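Local coordinates for protein GTP pyrophosphokinase (PDB 3IBW) that is the ACT domain, probably a regulatory module, of an enzyme that transfers pyrophosphate from ATP to GTP to make the alarmone pppGpp, at residues V25-T31 / L62-L66. The protein carries 1 engineered substitution. Sequence-based numbering, arbitrary orientation.
Sequences VISKFDT and LMDKL
Val25 faces Leu66, and Phe29 faces Leu62, with 7.2 Å between the CA atoms in each pair, so the two backbones run in opposite directions at even spacing. Residues 25-28 belong to helix 18-28, Phe29 N bonds to Ile26 O, and Asp30 centres an inverse gamma turn leading to Thr31; residues 62-66 are helical throughout. No hydrogen bond links the segments. Phe29 fills the gap: with CG anti to its carbonyl carbon (chi1 -79°), the ring reaches helix 56-67. Leu62 CD2 lies over one face, a CH-pi contact 4.0 Å from the Phe29 ring centroid, while Val25 O and Ile26 CA lie over the opposite face near its rim. Leu66 CD1 meets the ring edge in plane, 3.7 Å from Phe29 CZ. Replacing Phe29 by alanine would probably open a gap between the helices and leave both leucines without their shared partner. Leu66 CD2 packs on Val25 CG1 at 3.8 Å, and Leu62 CD1 meets Thr31 CG2 tip to tip. The pair of antiparallel helices covers one face of the four-stranded antiparallel sheet, as in the ACT fold: Phe29 rests on Leu49, Leu62 on Ile51, and Leu66 on Val75 and Ile10.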
loop_
_atom_site.group_PDB
_atom_site.type_symbol
_atom_site.label_atom_id
_atom_site.label_comp_id
_atom_site.label_asym_id
_atom_site.label_seq_id
_atom_site.Cartn_x
_atom_site.Cartn_y
_atom_site.Cartn_z
ATOM N N VAL A 25 -4.765 1.319 6.735
ATOM C CA VAL A 25 -4.641 0.427 7.890
ATOM C C VAL A 25 -3.246 -0.186 7.909
ATOM O O VAL A 25 -2.598 -0.266 8.956
ATOM C CB VAL A 25 -5.680 -0.725 7.815
ATOM C CG1 VAL A 25 -5.376 -1.781 8.876
ATOM C CG2 VAL A 25 -7.082 -0.168 8.008
ATOM N N ILE A 26 -2.792 -0.624 6.741
ATOM C CA ILE A 26 -1.472 -1.231 6.605
ATOM C C ILE A 26 -0.361 -0.227 6.939
ATOM O O ILE A 26 0.597 -0.559 7.636
ATOM C CB ILE A 26 -1.260 -1.760 5.168
ATOM C CG1 ILE A 26 -2.175 -2.964 4.922
ATOM C CG2 ILE A 26 0.206 -2.143 4.955
ATOM C CD1 ILE A 26 -2.235 -3.397 3.473
ATOM N N SER A 27 -0.496 1.002 6.447
ATOM C CA SER A 27 0.511 2.024 6.700
ATOM C C SER A 27 0.632 2.318 8.195
ATOM O O SER A 27 1.729 2.569 8.695
ATOM C CB SER A 27 0.177 3.309 5.923
ATOM O OG SER A 27 -0.969 3.963 6.435
ATOM N N LYS A 28 -0.491 2.268 8.910
ATOM C CA LYS A 28 -0.485 2.538 10.343
ATOM C C LYS A 28 0.083 1.397 11.187
ATOM O O LYS A 28 0.337 1.562 12.381
ATOM C CB LYS A 28 -1.886 2.958 10.801
ATOM C CG LYS A 28 -2.250 4.363 10.313
ATOM C CD LYS A 28 -3.691 4.724 10.640
ATOM C CE LYS A 28 -4.103 5.995 9.909
ATOM N NZ LYS A 28 -5.582 6.114 9.743
ATOM N N PHE A 29 0.285 0.242 10.564
ATOM C CA PHE A 29 0.886 -0.901 11.252
ATOM C C PHE A 29 2.273 -0.540 11.798
ATOM O O PHE A 29 3.023 0.221 11.179
ATOM C CB PHE A 29 1.135 -2.063 10.290
ATOM C CG PHE A 29 -0.075 -2.874 9.969
ATOM C CD1 PHE A 29 -1.205 -2.791 10.763
ATOM C CD2 PHE A 29 -0.067 -3.769 8.897
ATOM C CE1 PHE A 29 -2.331 -3.559 10.488
ATOM C CE2 PHE A 29 -1.190 -4.546 8.614
ATOM C CZ PHE A 29 -2.319 -4.444 9.419
ATOM N N ASP A 30 2.611 -1.107 12.948
ATOM C CA ASP A 30 3.919 -0.898 13.557
ATOM C C ASP A 30 4.847 -2.034 13.071
ATOM O O ASP A 30 5.270 -2.881 13.862
ATOM C CB ASP A 30 3.794 -0.929 15.088
ATOM C CG ASP A 30 5.137 -0.818 15.796
ATOM O OD1 ASP A 30 5.938 0.075 15.441
ATOM O OD2 ASP A 30 5.383 -1.629 16.714
ATOM N N THR A 31 5.138 -2.063 11.766
ATOM C CA THR A 31 6.036 -3.072 11.191
ATOM C C THR A 31 6.764 -2.602 9.925
ATOM O O THR A 31 6.470 -1.550 9.354
ATOM C CB THR A 31 5.315 -4.417 10.834
ATOM O OG1 THR A 31 4.333 -4.191 9.819
ATOM C CG2 THR A 31 4.657 -5.028 12.063
ATOM N N LEU A 62 -2.281 -8.010 13.714
ATOM C CA LEU A 62 -2.370 -7.204 12.500
ATOM C C LEU A 62 -3.446 -7.807 11.588
ATOM O O LEU A 62 -4.214 -7.074 10.963
ATOM C CB LEU A 62 -1.022 -7.173 11.764
ATOM C CG LEU A 62 0.198 -6.711 12.579
ATOM C CD1 LEU A 62 1.453 -6.756 11.701
ATOM C CD2 LEU A 62 -0.033 -5.306 13.122
HETATM N N MSE A 63 -3.506 -9.136 11.508
HETATM C CA MSE A 63 -4.510 -9.781 10.668
HETATM C C MSE A 63 -5.911 -9.543 11.230
HETATM O O MSE A 63 -6.858 -9.347 10.469
HETATM C CB MSE A 63 -4.214 -11.275 10.538
HETATM C CG MSE A 63 -2.920 -11.545 9.792
HETATM SE SE MSE A 63 -2.757 -13.399 9.307
HETATM C CE MSE A 63 -2.359 -14.140 11.031
ATOM N N ASP A 64 -6.041 -9.550 12.558
ATOM C CA ASP A 64 -7.335 -9.302 13.197
ATOM C C ASP A 64 -7.823 -7.872 12.906
ATOM O O ASP A 64 -9.011 -7.662 12.674
ATOM C CB ASP A 64 -7.244 -9.548 14.708
ATOM C CG ASP A 64 -7.194 -11.028 15.052
ATOM O OD1 ASP A 64 -7.387 -11.862 14.139
ATOM O OD2 ASP A 64 -6.977 -11.361 16.234
ATOM N N LYS A 65 -6.912 -6.900 12.918
ATOM C CA LYS A 65 -7.252 -5.508 12.609
ATOM C C LYS A 65 -7.807 -5.401 11.183
ATOM O O LYS A 65 -8.789 -4.705 10.937
ATOM C CB LYS A 65 -6.020 -4.607 12.713
ATOM C CG LYS A 65 -5.725 -4.102 14.111
ATOM C CD LYS A 65 -5.052 -2.734 14.059
ATOM C CE LYS A 65 -6.038 -1.632 13.667
ATOM N NZ LYS A 65 -6.499 -0.825 14.839
ATOM N N LEU A 66 -7.162 -6.084 10.244
ATOM C CA LEU A 66 -7.604 -6.072 8.854
ATOM C C LEU A 66 -8.934 -6.802 8.674
ATOM O O LEU A 66 -9.783 -6.360 7.903
ATOM C CB LEU A 66 -6.556 -6.738 7.962
ATOM C CG LEU A 66 -5.261 -5.950 7.744
ATOM C CD1 LEU A 66 -4.143 -6.889 7.330
ATOM C CD2 LEU A 66 -5.488 -4.878 6.688
#